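Local coordinates for protein benzoylformate decarboxylase (Mycobacterium smegmatis, PDB 4Q9D) that belongs to the thiamine diphosphate-dependent enzymes, assembles from four chains and holds a magnesium ion in its C-terminal cofactor-binding domain, at residues Gln49-Leu54 / Met82-Ala87; Met56-Ala61 / Ile405-Pro410; Val70-His73 / Gly77-Asn80; Asp117-Pro122 / Lys127-Pro132; Ala411-Ala416 / Trp445-His450. One frame throughout, in Å; residues are numbered along the deposited sequence.

Contact 1 of 5, residues Gln49-Leu54 / Met82-Ala87; sequences QEASAL and MGSLVA
Ser84 reaches across from helix 82-90 and gives its hydroxyl to the backbone of Ala51 in the first turn of helix 50-64. The Ser84 OG to Ala51 O bond is short at 2.6 Å, and the hydroxyl comes in from the flank of the carbonyl, tilted modestly from its plane. Its first torsion sets this up: OG lies beside the backbone N of Ser84, turned from its own carbonyl carbon, with chi1 -62°. The methyl of Ala51 lies alongside, CB being 3.8 Å from Ser84 OG.

One turn on, Leu54 lays its branched end along the backbone of the other helix. CD2 rests 3.5 Å from Ser84 O, while CD1 takes a separate path and meets Leu85 CB at 4.1 Å; the Leu54 and Leu85 side chains pass each other at a slant. Closer to the chain, the CB atoms of Leu54 and Ser84 are 4.0 Å apart, and this apolar packing lies beside the polar link. The small Ala51 and Ser84 at the nearest approach are consistent with the close spacing: the axes of 50-54 and 82-87 are 8.1 Å apart and cross at -24°, almost parallel. Just before helix 50-64, Gln49 caps its end, OE1 accepting from Ala51 N at 2.8 Å.

Beyond Leu54 lie Leu95 and Ile97 of strand 95-101, and Leu85 also touches Pro156. Val86 packs on Met121 of the second subunit, placing this buried helix pair of the N-terminal domain beside a subunit interface.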
# COMPACT_ATOMS: atom_id res chain seq x y z
N GLN B 49 -27.21 6.35 2.15
CA GLN B 49 -25.99 5.64 2.58
C GLN B 49 -25.04 5.58 1.40
O GLN B 49 -25.48 5.51 0.25
CB GLN B 49 -26.30 4.23 3.11
CG GLN B 49 -25.24 3.68 4.14
CD GLN B 49 -24.26 2.64 3.54
OE1 GLN B 49 -24.27 2.39 2.33
NE2 GLN B 49 -23.42 2.04 4.39
N GLU B 50 -23.74 5.60 1.69
CA GLU B 50 -22.72 5.76 0.65
C GLU B 50 -22.59 4.58 -0.31
O GLU B 50 -22.23 4.79 -1.47
CB GLU B 50 -21.36 6.09 1.27
CG GLU B 50 -21.30 7.46 1.87
CD GLU B 50 -21.73 7.49 3.35
OE1 GLU B 50 -22.21 6.46 3.90
OE2 GLU B 50 -21.53 8.58 3.97
N ALA B 51 -22.89 3.36 0.14
CA ALA B 51 -22.84 2.23 -0.81
C ALA B 51 -23.81 2.52 -1.96
O ALA B 51 -23.53 2.22 -3.12
CB ALA B 51 -23.23 0.91 -0.12
N SER B 52 -24.96 3.09 -1.61
CA SER B 52 -25.98 3.46 -2.58
C SER B 52 -25.53 4.63 -3.46
O SER B 52 -25.74 4.61 -4.66
CB SER B 52 -27.28 3.86 -1.87
OG SER B 52 -28.04 2.70 -1.58
N ALA B 53 -24.92 5.65 -2.86
CA ALA B 53 -24.46 6.79 -3.64
C ALA B 53 -23.52 6.35 -4.77
O ALA B 53 -23.64 6.77 -5.91
CB ALA B 53 -23.74 7.80 -2.72
N LEU B 54 -22.54 5.51 -4.44
CA LEU B 54 -21.55 5.19 -5.45
C LEU B 54 -22.13 4.23 -6.52
O LEU B 54 -21.87 4.41 -7.70
CB LEU B 54 -20.29 4.63 -4.78
CG LEU B 54 -19.02 4.55 -5.64
CD1 LEU B 54 -17.80 4.49 -4.74
CD2 LEU B 54 -19.08 3.26 -6.54
N MET B 82 -16.86 1.32 -0.20
CA MET B 82 -15.79 0.49 -0.78
C MET B 82 -16.33 -0.74 -1.48
O MET B 82 -15.69 -1.23 -2.40
CB MET B 82 -14.75 0.03 0.26
CG MET B 82 -13.96 1.15 0.91
SD MET B 82 -12.70 1.65 -0.22
CE MET B 82 -11.74 0.08 -0.41
N GLY B 83 -17.47 -1.27 -1.03
CA GLY B 83 -18.05 -2.45 -1.68
C GLY B 83 -18.55 -2.10 -3.07
O GLY B 83 -18.31 -2.80 -4.06
N SER B 84 -19.29 -1.00 -3.17
CA SER B 84 -19.75 -0.53 -4.49
C SER B 84 -18.56 -0.12 -5.35
O SER B 84 -18.58 -0.24 -6.57
CB SER B 84 -20.70 0.67 -4.32
OG SER B 84 -21.85 0.30 -3.61
N LEU B 85 -17.49 0.37 -4.72
CA LEU B 85 -16.29 0.73 -5.47
C LEU B 85 -15.72 -0.51 -6.26
O LEU B 85 -15.39 -0.41 -7.43
CB LEU B 85 -15.22 1.35 -4.53
CG LEU B 85 -13.91 1.68 -5.24
CD1 LEU B 85 -14.11 2.71 -6.38
CD2 LEU B 85 -12.83 2.15 -4.21
N VAL B 86 -15.63 -1.66 -5.61
CA VAL B 86 -15.17 -2.88 -6.27
C VAL B 86 -16.02 -3.15 -7.52
O VAL B 86 -15.50 -3.38 -8.60
CB VAL B 86 -15.28 -4.10 -5.32
CG1 VAL B 86 -14.82 -5.44 -6.03
CG2 VAL B 86 -14.45 -3.86 -4.08
N ALA B 87 -17.34 -3.07 -7.36
CA ALA B 87 -18.26 -3.26 -8.50
C ALA B 87 -17.99 -2.28 -9.66
O ALA B 87 -17.96 -2.68 -10.81
CB ALA B 87 -19.73 -3.17 -8.03

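Contact 2 of 5, residues Met56-Ala61 / Ile405-Pro410; sequences MADGFA and IGWGVP
Trp407 swings its ring carbon CG directly opposite the backbone N, chi1 -176°, and Asp58 does the same with its carboxylate; the two extended groups thereby meet, nearly perpendicular to each other. The indole NE1 donates to Asp58 OD2 at 2.9 Å, a bond bent to 148° at the hydrogen. OD2 lies near the indole edge, yet the donor approaches from above the carboxylate plane, and the planes of carboxylate and ring are 72° apart. The other oxygen, OD1, takes hydrogen bonds from Thr93 OG1 and Gln62 NE2, so both ends of this buried acid are satisfied.

Here the two cofactor-binding domains of the chain come together: helix 50-64 belongs to the N-terminal one, while helix 408-421 and the loop leading into it belong to the C-terminal one. Pro410 of the latter helix turns its carbonyl toward helix 50-64. Met56 CA makes a CA-H...O contact with Pro410 O at 3.4 Å, and Met56 CG adds another approach to the same oxygen at 3.5 Å. From the proline ring CB comes nearest, 4.0 Å from Met56 N. Glu377 holds the loop, its carboxylate accepting from the N atoms of Gly406 and Gly408.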
# COMPACT_ATOMS: atom_id res chain seq x y z
N MET B 56 -25.23 4.09 -7.38
CA MET B 56 -26.15 4.93 -8.15
C MET B 56 -25.36 5.69 -9.22
O MET B 56 -25.79 5.77 -10.38
CB MET B 56 -26.83 5.93 -7.20
CG MET B 56 -28.14 6.50 -7.69
SD MET B 56 -28.87 7.56 -6.41
CE MET B 56 -29.19 6.32 -5.14
N ALA B 57 -24.20 6.22 -8.85
CA ALA B 57 -23.37 6.95 -9.80
C ALA B 57 -22.92 6.01 -10.88
O ALA B 57 -22.85 6.39 -12.05
CB ALA B 57 -22.13 7.58 -9.09
N ASP B 58 -22.60 4.77 -10.48
CA ASP B 58 -22.17 3.73 -11.41
C ASP B 58 -23.28 3.53 -12.47
O ASP B 58 -23.04 3.62 -13.68
CB ASP B 58 -21.91 2.43 -10.62
CG ASP B 58 -21.28 1.32 -11.44
OD1 ASP B 58 -21.03 1.48 -12.67
OD2 ASP B 58 -20.98 0.26 -10.82
N GLY B 59 -24.51 3.30 -12.02
CA GLY B 59 -25.61 3.13 -12.96
C GLY B 59 -25.85 4.35 -13.85
O GLY B 59 -26.11 4.22 -15.05
N PHE B 60 -25.73 5.54 -13.26
CA PHE B 60 -25.86 6.80 -14.00
C PHE B 60 -24.83 6.90 -15.10
O PHE B 60 -25.17 7.19 -16.27
CB PHE B 60 -25.72 8.00 -13.04
CG PHE B 60 -26.01 9.37 -13.68
CD1 PHE B 60 -27.33 9.83 -13.80
CD2 PHE B 60 -24.97 10.20 -14.12
CE1 PHE B 60 -27.60 11.10 -14.36
CE2 PHE B 60 -25.23 11.48 -14.66
CZ PHE B 60 -26.54 11.92 -14.79
N ALA B 61 -23.56 6.67 -14.74
CA ALA B 61 -22.47 6.72 -15.70
C ALA B 61 -22.64 5.68 -16.81
O ALA B 61 -22.35 5.92 -18.00
CB ALA B 61 -21.12 6.51 -14.97
N ILE B 405 -23.74 -8.20 -4.11
CA ILE B 405 -25.13 -7.75 -4.14
C ILE B 405 -25.34 -6.45 -3.36
O ILE B 405 -24.41 -5.92 -2.73
CB ILE B 405 -26.12 -8.87 -3.71
CG1 ILE B 405 -25.81 -9.34 -2.29
CG2 ILE B 405 -25.99 -10.05 -4.66
CD1 ILE B 405 -26.66 -10.53 -1.82
N GLY B 406 -26.56 -5.91 -3.42
CA GLY B 406 -26.79 -4.54 -3.02
C GLY B 406 -26.39 -3.55 -4.10
O GLY B 406 -26.32 -2.34 -3.85
N TRP B 407 -26.11 -4.03 -5.31
CA TRP B 407 -25.77 -3.12 -6.41
C TRP B 407 -27.01 -2.71 -7.22
O TRP B 407 -27.19 -1.55 -7.59
CB TRP B 407 -24.70 -3.75 -7.34
CG TRP B 407 -24.25 -2.81 -8.43
CD1 TRP B 407 -23.27 -1.86 -8.33
CD2 TRP B 407 -24.77 -2.72 -9.78
NE1 TRP B 407 -23.14 -1.19 -9.53
CE2 TRP B 407 -24.04 -1.69 -10.43
CE3 TRP B 407 -25.76 -3.42 -10.50
CZ2 TRP B 407 -24.27 -1.34 -11.79
CZ3 TRP B 407 -26.00 -3.07 -11.83
CH2 TRP B 407 -25.26 -2.03 -12.46
N GLY B 408 -27.86 -3.69 -7.53
CA GLY B 408 -28.90 -3.46 -8.54
C GLY B 408 -29.94 -2.43 -8.16
O GLY B 408 -30.45 -1.69 -9.02
N VAL B 409 -30.27 -2.36 -6.88
CA VAL B 409 -31.28 -1.41 -6.44
C VAL B 409 -30.81 0.05 -6.65
O VAL B 409 -31.46 0.84 -7.31
CB VAL B 409 -31.73 -1.67 -4.96
CG1 VAL B 409 -32.62 -0.53 -4.44
CG2 VAL B 409 -32.50 -2.99 -4.84
N PRO B 410 -29.65 0.42 -6.07
CA PRO B 410 -29.18 1.80 -6.34
C PRO B 410 -28.77 2.03 -7.80
O PRO B 410 -28.98 3.13 -8.32
CB PRO B 410 -27.98 1.99 -5.38
CG PRO B 410 -27.55 0.55 -4.99
CD PRO B 410 -28.90 -0.23 -4.99

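Contact 3 of 5, residues Val70-His73 / Gly77-Asn80; sequences VNLH and GTGN
Where strand 68-72 of the N-terminal domain's parallel sheet turns into helix 74-80, the strand end and the new helix fold against each other through His73 and Gly77. His73 O accepts from Gly77 N at 2.7 Å, with 156° at the hydrogen, a helical i to i+4 bond that starts at the residue just before the helix. Without a beta carbon, Gly77 can draw its CA to 4.3 Å from the CA of His73.

Leu72 fills the bend from the strand side. Its CG sits beside the backbone N, chi1 -54°, which directs the side chain to the helix. There CD1 meets Thr78 CA at 3.8 Å and Gly77 O at 4.0 Å. Nearer the strand, Leu72 CB lies 4.1 Å from Thr78 OG1, whose hydroxyl is occupied with Thr74 O one turn back. Leu72 also touches Ile97 of strand 95-101 and Glu50 of helix 50-64.

The imidazole of His73 leads elsewhere: ND1 is hydrogen-bonded to Glu31 OE1. The passage of a parallel-sheet strand from its carboxyl end into a helix is the beta-alpha connection of alpha/beta folds, here in the N-terminal domain of the thiamine diphosphate-binding fold.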
# COMPACT_ATOMS: atom_id res chain seq x y z
N VAL B 70 -18.76 11.51 -7.57
CA VAL B 70 -19.30 11.05 -6.31
C VAL B 70 -18.61 11.86 -5.21
O VAL B 70 -17.42 12.19 -5.34
CB VAL B 70 -19.03 9.56 -6.16
CG1 VAL B 70 -19.57 9.05 -4.85
CG2 VAL B 70 -19.68 8.80 -7.35
N ASN B 71 -19.35 12.21 -4.15
CA ASN B 71 -18.73 12.96 -3.05
C ASN B 71 -19.06 12.32 -1.73
O ASN B 71 -20.23 12.17 -1.40
CB ASN B 71 -19.16 14.45 -3.09
CG ASN B 71 -18.46 15.29 -2.01
OD1 ASN B 71 -19.13 15.91 -1.19
ND2 ASN B 71 -17.11 15.32 -2.02
N LEU B 72 -18.03 11.94 -0.98
CA LEU B 72 -18.20 11.09 0.21
C LEU B 72 -17.58 11.75 1.43
O LEU B 72 -16.65 12.56 1.32
CB LEU B 72 -17.51 9.71 -0.02
CG LEU B 72 -17.92 8.94 -1.28
CD1 LEU B 72 -17.19 7.58 -1.44
CD2 LEU B 72 -19.40 8.70 -1.26
N HIS B 73 -18.07 11.39 2.61
CA HIS B 73 -17.65 11.99 3.86
C HIS B 73 -16.36 11.36 4.48
O HIS B 73 -16.44 10.38 5.24
CB HIS B 73 -18.80 11.83 4.87
CG HIS B 73 -18.53 12.48 6.19
ND1 HIS B 73 -17.99 13.75 6.29
CD2 HIS B 73 -18.72 12.04 7.46
CE1 HIS B 73 -17.86 14.07 7.56
NE2 HIS B 73 -18.31 13.06 8.30
N GLY B 77 -17.26 7.81 5.19
CA GLY B 77 -18.10 7.73 4.01
C GLY B 77 -17.38 6.99 2.89
O GLY B 77 -17.99 6.16 2.17
N THR B 78 -16.09 7.28 2.73
CA THR B 78 -15.31 6.53 1.75
C THR B 78 -15.43 5.04 2.06
O THR B 78 -15.66 4.21 1.19
CB THR B 78 -13.85 7.00 1.72
OG1 THR B 78 -13.85 8.39 1.34
CG2 THR B 78 -13.06 6.23 0.72
N GLY B 79 -15.29 4.72 3.33
CA GLY B 79 -15.28 3.32 3.72
C GLY B 79 -16.61 2.64 3.41
O GLY B 79 -16.61 1.53 2.92
N ASN B 80 -17.72 3.32 3.71
CA ASN B 80 -19.05 2.76 3.45
C ASN B 80 -19.29 2.42 1.99
O ASN B 80 -20.11 1.57 1.68
CB ASN B 80 -20.13 3.75 3.92
CG ASN B 80 -20.36 3.70 5.42
OD1 ASN B 80 -19.87 2.80 6.14
ND2 ASN B 80 -21.12 4.67 5.90

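Contact 4 of 5, residues Asp117-Pro122 / Lys127-Pro132; sequences DATTMP and KWSYEP
Ser129 OG donates to Thr119 O at 2.7 Å, meeting the carbonyl in its plane and on a lone pair. Ser129 lies on strand 128-130, at the edge of the N-terminal domain's parallel sheet within this chain, and the bond ties to it the loop that follows strand 95-101. The Ser129 hydroxyl is turned opposite its backbone N, chi1 -175°, which aims it away from the strand and at the loop. Carbon closes in round it: Thr119 CB lies 3.3 Å from Ser129 OG, and Pro122 CG stands 3.6 Å from the same oxygen.

Thr119 carries the apolar share. Its methyl CG2 rides over the strand backbone, 3.6 Å from Tyr130 CA. Further along, Glu131 stretches out and one water links it to the loop, donating to Glu131 OE2 at 2.9 Å and accepting from Ala118 N at 3.2 Å. The other oxygen, OE1, is held by Ser160 OG and Gln101 NE2, which fixes the rotation of the carboxylate.

The loop is braced within itself as well, since Thr120 OG1 donates to Asp117 OD1 at 2.8 Å from above the carboxylate plane. Asp117 OD2 makes a salt bridge to Lys123 NZ of the third subunit. Back on the strand, Tyr130 CB sits 3.4 Å above one face of the Trp128 ring, displaced toward its rim.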
# COMPACT_ATOMS: atom_id res chain seq x y z
N ASP B 117 -3.44 9.00 5.55
CA ASP B 117 -3.04 8.09 4.48
C ASP B 117 -4.27 7.77 3.62
O ASP B 117 -4.50 6.61 3.28
CB ASP B 117 -2.44 6.81 5.10
CG ASP B 117 -1.66 5.98 4.08
OD1 ASP B 117 -1.42 6.44 2.92
OD2 ASP B 117 -1.25 4.85 4.44
N ALA B 118 -5.04 8.80 3.28
CA ALA B 118 -6.26 8.66 2.50
C ALA B 118 -6.09 7.94 1.18
O ALA B 118 -6.98 7.20 0.78
CB ALA B 118 -6.95 10.07 2.26
N THR B 119 -4.98 8.18 0.49
CA THR B 119 -4.80 7.57 -0.83
C THR B 119 -4.66 6.03 -0.76
O THR B 119 -4.92 5.36 -1.73
CB THR B 119 -3.58 8.13 -1.59
OG1 THR B 119 -2.39 7.90 -0.82
CG2 THR B 119 -3.76 9.61 -1.89
N THR B 120 -4.25 5.49 0.39
CA THR B 120 -4.12 4.03 0.52
C THR B 120 -5.47 3.35 0.68
O THR B 120 -5.67 2.20 0.25
CB THR B 120 -3.19 3.67 1.71
OG1 THR B 120 -1.89 4.17 1.40
CG2 THR B 120 -3.11 2.18 1.91
N MET B 121 -6.44 4.07 1.26
CA MET B 121 -7.71 3.45 1.64
C MET B 121 -8.48 2.76 0.49
O MET B 121 -8.88 1.62 0.63
CB MET B 121 -8.62 4.45 2.40
CG MET B 121 -9.87 3.77 2.98
SD MET B 121 -10.89 4.99 3.89
CE MET B 121 -12.08 3.83 4.55
N PRO B 122 -8.70 3.45 -0.64
CA PRO B 122 -9.50 2.77 -1.69
C PRO B 122 -8.67 1.76 -2.49
O PRO B 122 -9.22 1.00 -3.28
CB PRO B 122 -9.92 3.93 -2.63
CG PRO B 122 -8.79 4.96 -2.47
CD PRO B 122 -8.45 4.87 -0.94
N LYS B 127 -8.07 3.20 -10.28
CA LYS B 127 -6.96 3.40 -11.22
C LYS B 127 -5.93 4.36 -10.65
O LYS B 127 -4.78 4.31 -11.03
CB LYS B 127 -7.45 3.99 -12.56
CG LYS B 127 -8.37 3.08 -13.39
CD LYS B 127 -8.74 3.74 -14.72
CE LYS B 127 -7.56 3.71 -15.72
NZ LYS B 127 -8.01 4.32 -17.03
N TRP B 128 -6.35 5.23 -9.74
CA TRP B 128 -5.50 6.32 -9.29
C TRP B 128 -6.13 6.91 -8.04
O TRP B 128 -7.36 7.01 -7.93
CB TRP B 128 -5.44 7.39 -10.38
CG TRP B 128 -4.54 8.56 -10.08
CD1 TRP B 128 -3.19 8.52 -9.85
CD2 TRP B 128 -4.90 9.96 -10.05
NE1 TRP B 128 -2.71 9.79 -9.64
CE2 TRP B 128 -3.74 10.69 -9.79
CE3 TRP B 128 -6.10 10.65 -10.20
CZ2 TRP B 128 -3.74 12.09 -9.65
CZ3 TRP B 128 -6.09 12.04 -10.10
CH2 TRP B 128 -4.93 12.73 -9.82
N SER B 129 -5.28 7.33 -7.11
CA SER B 129 -5.72 7.81 -5.81
C SER B 129 -4.80 9.00 -5.48
O SER B 129 -3.57 8.88 -5.57
CB SER B 129 -5.51 6.66 -4.81
OG SER B 129 -6.00 6.97 -3.56
N TYR B 130 -5.34 10.15 -5.10
CA TYR B 130 -4.47 11.33 -4.97
C TYR B 130 -5.03 12.36 -3.99
O TYR B 130 -6.24 12.55 -3.92
CB TYR B 130 -4.33 11.97 -6.35
CG TYR B 130 -3.30 13.07 -6.47
CD1 TYR B 130 -1.94 12.80 -6.35
CD2 TYR B 130 -3.69 14.37 -6.77
CE1 TYR B 130 -0.98 13.83 -6.50
CE2 TYR B 130 -2.75 15.39 -6.95
CZ TYR B 130 -1.41 15.12 -6.80
OH TYR B 130 -0.52 16.16 -6.98
N GLU B 131 -4.14 13.00 -3.24
CA GLU B 131 -4.49 14.17 -2.43
C GLU B 131 -3.52 15.28 -2.83
O GLU B 131 -2.32 15.12 -2.67
CB GLU B 131 -4.26 13.86 -0.96
CG GLU B 131 -4.69 14.98 0.03
CD GLU B 131 -4.88 14.41 1.43
OE1 GLU B 131 -6.01 13.97 1.78
OE2 GLU B 131 -3.89 14.37 2.16
N PRO B 132 -4.03 16.41 -3.38
CA PRO B 132 -3.10 17.43 -3.89
C PRO B 132 -2.11 17.96 -2.84
O PRO B 132 -2.47 18.11 -1.68
CB PRO B 132 -4.03 18.56 -4.33
CG PRO B 132 -5.32 17.83 -4.70
CD PRO B 132 -5.44 16.73 -3.67
O HOH W 1 -3.87 11.81 3.59

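Contact 5 of 5, residues Ala411-Ala416 / Trp445-His450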
# COMPACT_ATOMS: atom_id res chain seq x y z
N ALA B 411 -28.18 1.02 -8.46
CA ALA B 411 -27.86 1.17 -9.88
C ALA B 411 -29.11 1.44 -10.72
O ALA B 411 -29.07 2.24 -11.67
CB ALA B 411 -27.13 -0.09 -10.41
N ALA B 412 -30.22 0.78 -10.39
CA ALA B 412 -31.48 1.05 -11.09
C ALA B 412 -31.89 2.54 -10.97
O ALA B 412 -32.39 3.13 -11.93
CB ALA B 412 -32.60 0.15 -10.57
N VAL B 413 -31.73 3.11 -9.78
CA VAL B 413 -32.05 4.51 -9.54
C VAL B 413 -31.12 5.37 -10.39
O VAL B 413 -31.55 6.31 -11.06
CB VAL B 413 -31.87 4.88 -8.04
CG1 VAL B 413 -32.19 6.38 -7.80
CG2 VAL B 413 -32.76 4.02 -7.16
N GLY B 414 -29.82 5.05 -10.38
CA GLY B 414 -28.86 5.73 -11.24
C GLY B 414 -29.17 5.63 -12.74
O GLY B 414 -29.07 6.61 -13.46
N ILE B 415 -29.54 4.43 -13.20
CA ILE B 415 -29.88 4.24 -14.61
C ILE B 415 -31.09 5.09 -15.00
O ILE B 415 -31.10 5.73 -16.05
CB ILE B 415 -30.15 2.74 -14.92
CG1 ILE B 415 -28.83 1.94 -14.85
CG2 ILE B 415 -30.80 2.59 -16.30
CD1 ILE B 415 -29.04 0.43 -14.45
N ALA B 416 -32.11 5.10 -14.16
CA ALA B 416 -33.30 5.90 -14.48
C ALA B 416 -33.00 7.41 -14.46
O ALA B 416 -33.50 8.15 -15.32
CB ALA B 416 -34.46 5.56 -13.54
N TRP B 445 -35.58 5.28 -1.57
CA TRP B 445 -36.02 6.61 -1.12
C TRP B 445 -35.65 7.63 -2.17
O TRP B 445 -36.44 8.52 -2.48
CB TRP B 445 -35.36 6.98 0.23
CG TRP B 445 -35.72 8.33 0.73
CD1 TRP B 445 -36.87 8.68 1.39
CD2 TRP B 445 -34.92 9.53 0.65
NE1 TRP B 445 -36.84 10.02 1.71
CE2 TRP B 445 -35.66 10.56 1.27
CE3 TRP B 445 -33.67 9.83 0.09
CZ2 TRP B 445 -35.19 11.89 1.36
CZ3 TRP B 445 -33.18 11.15 0.19
CH2 TRP B 445 -33.95 12.16 0.82
N THR B 446 -34.45 7.51 -2.72
CA THR B 446 -34.02 8.40 -3.80
C THR B 446 -34.90 8.22 -5.04
O THR B 446 -35.23 9.19 -5.72
CB THR B 446 -32.53 8.15 -4.15
OG1 THR B 446 -31.73 8.32 -2.99
CG2 THR B 446 -32.03 9.12 -5.24
N ALA B 447 -35.28 6.97 -5.34
CA ALA B 447 -36.20 6.72 -6.47
C ALA B 447 -37.53 7.48 -6.24
O ALA B 447 -38.07 8.11 -7.14
CB ALA B 447 -36.46 5.19 -6.63
N ALA B 448 -38.06 7.41 -5.02
CA ALA B 448 -39.33 8.06 -4.73
C ALA B 448 -39.16 9.57 -4.76
O ALA B 448 -39.98 10.26 -5.37
CB ALA B 448 -39.90 7.61 -3.41
N GLN B 449 -38.09 10.08 -4.16
CA GLN B 449 -37.80 11.52 -4.18
C GLN B 449 -37.71 12.10 -5.59
O GLN B 449 -38.09 13.24 -5.81
CB GLN B 449 -36.50 11.83 -3.40
CG GLN B 449 -36.65 11.63 -1.89
CD GLN B 449 -37.69 12.59 -1.31
OE1 GLN B 449 -37.53 13.80 -1.39
NE2 GLN B 449 -38.76 12.06 -0.74
N HIS B 450 -37.17 11.34 -6.54
CA HIS B 450 -37.04 11.84 -7.92
C HIS B 450 -38.11 11.29 -8.86
O HIS B 450 -38.02 11.50 -10.07
CB HIS B 450 -35.64 11.57 -8.48
CG HIS B 450 -34.56 12.28 -7.74
ND1 HIS B 450 -33.96 13.42 -8.22
CD2 HIS B 450 -34.01 12.04 -6.53
CE1 HIS B 450 -33.08 13.85 -7.34
NE2 HIS B 450 -33.09 13.04 -6.30
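Of 411-416, Val413 alone touches 445-450, and it does so with both methyls. From CB the side chain forks. CG1 stands opposite the backbone N, chi1 179°, and runs into the methyl of Thr446, 3.8 Å between Val413 CG1 and Thr446 CG2. The same CG1 also comes 4.0 Å from Ala447 N, so it lies against the backbone of the second helix as well as its side chain. The other branch reaches the next residue: Val413 CG2 sits 3.9 Å from Ala447 CB. Between them the two methyls straddle consecutive residues of helix 443-449, and the Val413 and Thr446 side chains cross at roughly a right angle.

Thr446 presents carbon here because its hydroxyl is employed elsewhere, OG1 being hydrogen-bonded to Leu46 O of strand 43-46. Across the two segments the side chains meet through carbon alone. Their small size brings the backbones to 5.6 Å between the CA atoms of Val413 and Ala447. Met56 of helix 50-64 touches both Val413 and Thr446, and Ile454 of the next strand lies against Val413.

At the far end of helix 443-449 the last turn is closed by His450 N, which donates to Thr446 O at 3.0 Å; the His450 ring has that same oxygen at its edge. These two helices lie on successive beta-alpha-beta crossovers, one into strand 428-433 and the other from it into strand 454-460, as in the parallel alpha/beta C-terminal domain of thiamine diphosphate-dependent enzymes.

In the fold
Helix 50-64 threads the set together: contact 1 uses its start and contact 2 its middle, with centres 8 Å apart, and Gly59 O of contact 2 packs on Ile415 CG1 of contact 5, whose centre is 9 Å away. Contact 3 is nested in the loop closed by contact 1, also 8 Å off, and Glu50 and Asn80 probably join the two by a hydrogen bond. Met121 of contact 4 touches Gly79 of contact 3 and Met82 of contact 1. Contacts 4 and 5 are 29 Å apart. Magnesium is bound by Asp434, Asn461 and Glu463; Asp434 begins helix 434-439, against which Ile405 and Val409 of contact 2 pack.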